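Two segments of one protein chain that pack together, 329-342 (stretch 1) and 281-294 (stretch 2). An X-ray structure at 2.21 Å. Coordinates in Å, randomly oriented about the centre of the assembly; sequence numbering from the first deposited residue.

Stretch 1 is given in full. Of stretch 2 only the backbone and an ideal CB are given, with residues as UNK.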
# COMPACT_ATOMS: atom_id res chain seq x y z
N GLY A 329 -8.41 7.51 0.69
CA GLY A 329 -7.59 6.49 1.37
C GLY A 329 -8.07 6.23 2.79
O GLY A 329 -8.17 5.10 3.20
N LEU A 330 -8.39 7.29 3.53
CA LEU A 330 -8.97 7.19 4.90
C LEU A 330 -10.28 6.41 4.87
O LEU A 330 -10.50 5.49 5.65
CB LEU A 330 -9.21 8.62 5.43
CG LEU A 330 -8.09 9.22 6.30
CD1 LEU A 330 -6.78 9.31 5.53
CD2 LEU A 330 -8.45 10.58 6.93
N ILE A 331 -11.15 6.78 3.94
CA ILE A 331 -12.42 6.11 3.76
C ILE A 331 -12.25 4.60 3.48
O ILE A 331 -12.93 3.76 4.08
CB ILE A 331 -13.28 6.86 2.68
CG1 ILE A 331 -13.76 8.21 3.24
CG2 ILE A 331 -14.48 6.05 2.20
CD1 ILE A 331 -14.77 8.13 4.44
N GLU A 332 -11.33 4.24 2.60
CA GLU A 332 -11.13 2.85 2.27
C GLU A 332 -10.59 2.01 3.42
O GLU A 332 -10.88 0.79 3.52
CB GLU A 332 -10.23 2.69 1.03
CG GLU A 332 -10.31 1.26 0.49
CD GLU A 332 -11.64 0.93 -0.19
OE1 GLU A 332 -12.35 1.89 -0.57
OE2 GLU A 332 -11.98 -0.27 -0.38
N ILE A 333 -9.75 2.64 4.25
CA ILE A 333 -9.32 2.03 5.49
C ILE A 333 -10.49 1.78 6.46
O ILE A 333 -10.58 0.69 7.04
CB ILE A 333 -8.23 2.88 6.17
CG1 ILE A 333 -6.98 2.93 5.30
CG2 ILE A 333 -7.89 2.28 7.54
CD1 ILE A 333 -6.08 4.15 5.56
N CYS A 334 -11.39 2.76 6.62
CA CYS A 334 -12.60 2.56 7.43
C CYS A 334 -13.44 1.41 6.89
O CYS A 334 -14.04 0.65 7.65
CB CYS A 334 -13.48 3.82 7.44
SG CYS A 334 -12.72 5.27 8.20
N SER A 335 -13.52 1.30 5.58
CA SER A 335 -14.34 0.28 4.97
C SER A 335 -13.72 -1.11 5.27
O SER A 335 -14.45 -2.10 5.48
CB SER A 335 -14.46 0.56 3.48
OG SER A 335 -15.29 -0.40 2.88
N LEU A 336 -12.39 -1.16 5.27
CA LEU A 336 -11.70 -2.38 5.67
C LEU A 336 -11.92 -2.75 7.14
O LEU A 336 -12.24 -3.90 7.44
CB LEU A 336 -10.20 -2.36 5.31
CG LEU A 336 -9.65 -3.65 5.93
CD1 LEU A 336 -9.64 -4.84 4.96
CD2 LEU A 336 -8.33 -3.45 6.60
N PHE A 337 -11.75 -1.79 8.06
CA PHE A 337 -12.16 -2.00 9.47
C PHE A 337 -13.56 -2.58 9.63
O PHE A 337 -13.76 -3.55 10.39
CB PHE A 337 -12.08 -0.71 10.26
CG PHE A 337 -10.74 -0.44 10.86
CD1 PHE A 337 -9.65 -0.09 10.06
CD2 PHE A 337 -10.57 -0.51 12.25
CE1 PHE A 337 -8.40 0.16 10.64
CE2 PHE A 337 -9.34 -0.26 12.83
CZ PHE A 337 -8.26 0.09 12.03
N LYS A 338 -14.54 -2.00 8.94
CA LYS A 338 -15.93 -2.44 9.03
C LYS A 338 -16.10 -3.88 8.53
O LYS A 338 -16.76 -4.69 9.17
CB LYS A 338 -16.84 -1.50 8.24
CG LYS A 338 -18.32 -1.80 8.40
CD LYS A 338 -19.17 -0.95 7.48
CE LYS A 338 -20.64 -1.30 7.67
NZ LYS A 338 -21.15 -0.83 8.99
N ARG A 339 -15.50 -4.18 7.38
CA ARG A 339 -15.45 -5.52 6.80
C ARG A 339 -14.87 -6.57 7.78
O ARG A 339 -15.40 -7.67 7.86
CB ARG A 339 -14.61 -5.50 5.51
CG ARG A 339 -14.74 -6.77 4.64
CD ARG A 339 -14.67 -6.42 3.13
NE ARG A 339 -13.52 -5.60 2.96
CZ ARG A 339 -13.52 -4.29 2.73
NH1 ARG A 339 -14.64 -3.60 2.52
NH2 ARG A 339 -12.36 -3.69 2.71
N LEU A 340 -13.78 -6.26 8.48
CA LEU A 340 -13.14 -7.27 9.34
C LEU A 340 -13.77 -7.38 10.75
O LEU A 340 -13.86 -8.47 11.30
CB LEU A 340 -11.62 -7.06 9.44
CG LEU A 340 -10.78 -7.16 8.15
CD1 LEU A 340 -9.31 -6.95 8.43
CD2 LEU A 340 -11.01 -8.48 7.40
N LEU A 341 -14.24 -6.24 11.27
CA LEU A 341 -14.69 -6.12 12.66
C LEU A 341 -16.21 -5.98 12.80
O LEU A 341 -16.77 -6.15 13.90
CB LEU A 341 -13.98 -4.94 13.34
CG LEU A 341 -12.44 -4.97 13.34
CD1 LEU A 341 -11.86 -3.86 14.23
CD2 LEU A 341 -11.92 -6.30 13.83
N ASN A 342 -16.89 -5.68 11.70
CA ASN A 342 -18.31 -5.38 11.74
C ASN A 342 -18.58 -4.21 12.67
O ASN A 342 -19.62 -4.15 13.32
CB ASN A 342 -19.13 -6.61 12.13
CG ASN A 342 -18.92 -7.76 11.18
OD1 ASN A 342 -18.52 -8.87 11.59
ND2 ASN A 342 -19.17 -7.52 9.89
N UNK A 281 -1.78 8.48 11.48
CA UNK A 281 -2.76 7.63 12.14
C UNK A 281 -3.52 6.61 11.30
O UNK A 281 -3.58 5.47 11.66
CB UNK A 281 -3.79 8.54 12.81
N UNK A 282 -4.13 7.04 10.17
CA UNK A 282 -4.92 6.05 9.40
C UNK A 282 -4.13 4.83 8.97
O UNK A 282 -4.59 3.71 9.19
CB UNK A 282 -5.51 6.71 8.15
N UNK A 283 -2.94 5.02 8.42
CA UNK A 283 -2.09 3.87 8.05
C UNK A 283 -1.55 3.12 9.24
O UNK A 283 -1.50 1.89 9.24
CB UNK A 283 -0.92 4.34 7.19
N UNK A 284 -1.12 3.85 10.27
CA UNK A 284 -0.64 3.25 11.52
C UNK A 284 -1.73 2.38 12.17
O UNK A 284 -1.41 1.35 12.75
CB UNK A 284 -0.19 4.34 12.49
N UNK A 285 -3.00 2.77 12.05
CA UNK A 285 -4.09 1.96 12.64
C UNK A 285 -4.14 0.55 12.06
O UNK A 285 -4.60 -0.37 12.72
CB UNK A 285 -5.44 2.65 12.42
N UNK A 286 -3.70 0.39 10.81
CA UNK A 286 -3.63 -0.94 10.17
C UNK A 286 -2.63 -1.86 10.90
O UNK A 286 -2.91 -3.04 11.13
CB UNK A 286 -3.23 -0.80 8.70
N UNK A 287 -1.48 -1.33 11.27
CA UNK A 287 -0.52 -2.09 12.09
C UNK A 287 -1.19 -2.66 13.35
O UNK A 287 -1.02 -3.83 13.66
CB UNK A 287 0.66 -1.20 12.49
N UNK A 288 -1.97 -1.85 14.06
CA UNK A 288 -2.52 -2.27 15.33
C UNK A 288 -3.64 -3.29 15.08
O UNK A 288 -3.82 -4.26 15.84
CB UNK A 288 -3.04 -1.07 16.12
N UNK A 289 -4.38 -3.07 14.00
CA UNK A 289 -5.48 -3.91 13.64
C UNK A 289 -4.92 -5.30 13.32
O UNK A 289 -5.30 -6.29 13.95
CB UNK A 289 -6.26 -3.32 12.46
N UNK A 290 -4.01 -5.34 12.33
CA UNK A 290 -3.40 -6.57 11.87
C UNK A 290 -2.57 -7.27 12.94
O UNK A 290 -2.66 -8.49 13.09
CB UNK A 290 -2.52 -6.28 10.65
N UNK A 291 -1.75 -6.50 13.66
CA UNK A 291 -1.00 -7.03 14.83
C UNK A 291 -1.92 -7.64 15.87
O UNK A 291 -1.70 -8.77 16.33
CB UNK A 291 -0.17 -5.92 15.48
N UNK A 292 -2.97 -6.90 16.21
CA UNK A 292 -3.97 -7.35 17.17
C UNK A 292 -4.69 -8.62 16.78
O UNK A 292 -4.92 -9.51 17.62
CB UNK A 292 -5.00 -6.24 17.38
N UNK A 293 -5.08 -8.72 15.51
CA UNK A 293 -5.72 -9.94 15.01
C UNK A 293 -4.69 -11.08 14.89
O UNK A 293 -5.00 -12.20 15.29
CB UNK A 293 -6.38 -9.68 13.66
N UNK A 294 -3.49 -10.78 14.39
CA UNK A 294 -2.43 -11.81 14.24
C UNK A 294 -1.90 -12.37 15.57
O UNK A 294 -1.59 -13.56 15.65
CB UNK A 294 -1.26 -11.22 13.46

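The two helices run nearly parallel, with axes 10.0 Å apart at closest approach and crossing at 23°. Position 281 is out of reach and leaves the choice open; it is Gly281.

At position 282 the backbones come close, with CA atoms of 282 and Leu330 6.2 Å apart. The ideal CB points toward stretch 1, 3.7 Å from Ile333 CD1 and 3.9 Å from Leu330 CD1, so a compact apolar side chain suits it: alanine, valine or proline. It is Pro282, whose CG lies 3.6 Å from Leu330 CD1.

CA-to-CB at position 283 points away, and stretch 1 sets little limit; Gly283 leaves its backbone beside Ile333, with N 4.3 Å from Ile333 CD1.

Position 285 points toward stretch 1, its CB only 3.8 Å from Phe337 CZ. Little room remains, and alanine, serine or cysteine would fit. Ser285 turns its OG back to donate a hydrogen bond to Pro282 O (2.6 Å), while OG also sits 3.5 Å from Phe337 CE1.

Position 286 points sideways, with no atom of stretch 1 within 5.5 Å of its CB. A longer apolar chain could reach Ile333 and Leu336. Leu286 does so: its CD2 lies 4.0 Å from Ile333 CG2 and 3.9 Å from Leu336 CD2. With 282, 283 and 285 it holds Ile333 as a knob.

Positions 284 and 287 are out of reach and 288 points sideways with nothing of stretch 1 near its CB, so stretch 1 leaves all three free; they are Ile284, Leu287 and Tyr288, whose ring leads away.

Position 289 points toward a hollow formed by Leu336, Phe337, Leu340 and Leu341, where a medium apolar chain such as leucine or methionine would suit. Leu289 is the knob that fills it. Its CD2 lies 3.8 Å from the centroid of the Phe337 ring, over one face in a CH-pi contact, while CD1 reaches Leu341 CD1 at 3.8 Å.

At 290 the CB points sideways, and only a long chain would reach Leu336 and Leu340. Tyr290 brings its OH to 3.1 Å from Leu336 CD2 and meets Leu340 CD1 at its ring edge, 4.1 Å from CE1; the hydroxyl is hydrogen-bonded elsewhere in the structure.

Positions 291 and 292 are out of reach. An ideal CB would crowd the carbonyls O of 287 (2.9 Å) and 288 (2.8 Å) respectively, and both are glycine, Gly291 and Gly292.

Position 293 points toward Leu340 and Leu341 with space before them, favouring leucine or methionine. Leu293 places CD1 4.3 Å from Leu340 CD1. Position 294 is out of reach, stretch 1 sets no preference, and it is Ala294.

Stretch 2 (281-294) GPGISLLYLYGGLA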
# COMPACT_ATOMS: atom_id res chain seq x y z
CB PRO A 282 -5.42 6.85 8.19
CG PRO A 282 -5.47 8.32 8.75
CD PRO A 282 -4.20 8.39 9.55
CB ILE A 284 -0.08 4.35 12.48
CG1 ILE A 284 1.25 4.91 11.94
CG2 ILE A 284 0.06 3.83 13.93
CD1 ILE A 284 1.59 6.30 12.45
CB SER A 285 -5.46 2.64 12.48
OG SER A 285 -5.96 2.60 11.14
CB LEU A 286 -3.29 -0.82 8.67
CG LEU A 286 -4.38 -0.15 7.78
CD1 LEU A 286 -3.89 0.11 6.33
CD2 LEU A 286 -5.59 -1.01 7.78
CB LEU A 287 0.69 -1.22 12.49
CG LEU A 287 1.66 -1.87 13.49
CD1 LEU A 287 2.40 -3.08 12.88
CD2 LEU A 287 2.67 -0.85 14.01
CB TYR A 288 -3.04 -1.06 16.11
CG TYR A 288 -1.97 -0.27 16.86
CD1 TYR A 288 -1.76 -0.49 18.24
CD2 TYR A 288 -1.17 0.69 16.23
CE1 TYR A 288 -0.78 0.21 18.96
CE2 TYR A 288 -0.18 1.42 16.95
CZ TYR A 288 -0.02 1.17 18.32
OH TYR A 288 0.93 1.85 19.07
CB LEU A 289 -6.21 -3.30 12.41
CG LEU A 289 -7.32 -4.16 11.83
CD1 LEU A 289 -8.37 -4.40 12.95
CD2 LEU A 289 -7.95 -3.55 10.60
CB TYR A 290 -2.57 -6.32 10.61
CG TYR A 290 -3.37 -5.84 9.39
CD1 TYR A 290 -4.70 -6.23 9.17
CD2 TYR A 290 -2.77 -5.03 8.43
CE1 TYR A 290 -5.42 -5.81 8.04
CE2 TYR A 290 -3.47 -4.60 7.31
CZ TYR A 290 -4.78 -4.99 7.11
OH TYR A 290 -5.45 -4.53 6.01
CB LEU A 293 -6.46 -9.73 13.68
CG LEU A 293 -7.60 -8.68 13.71
CD1 LEU A 293 -8.04 -8.31 12.26
CD2 LEU A 293 -8.80 -9.11 14.56
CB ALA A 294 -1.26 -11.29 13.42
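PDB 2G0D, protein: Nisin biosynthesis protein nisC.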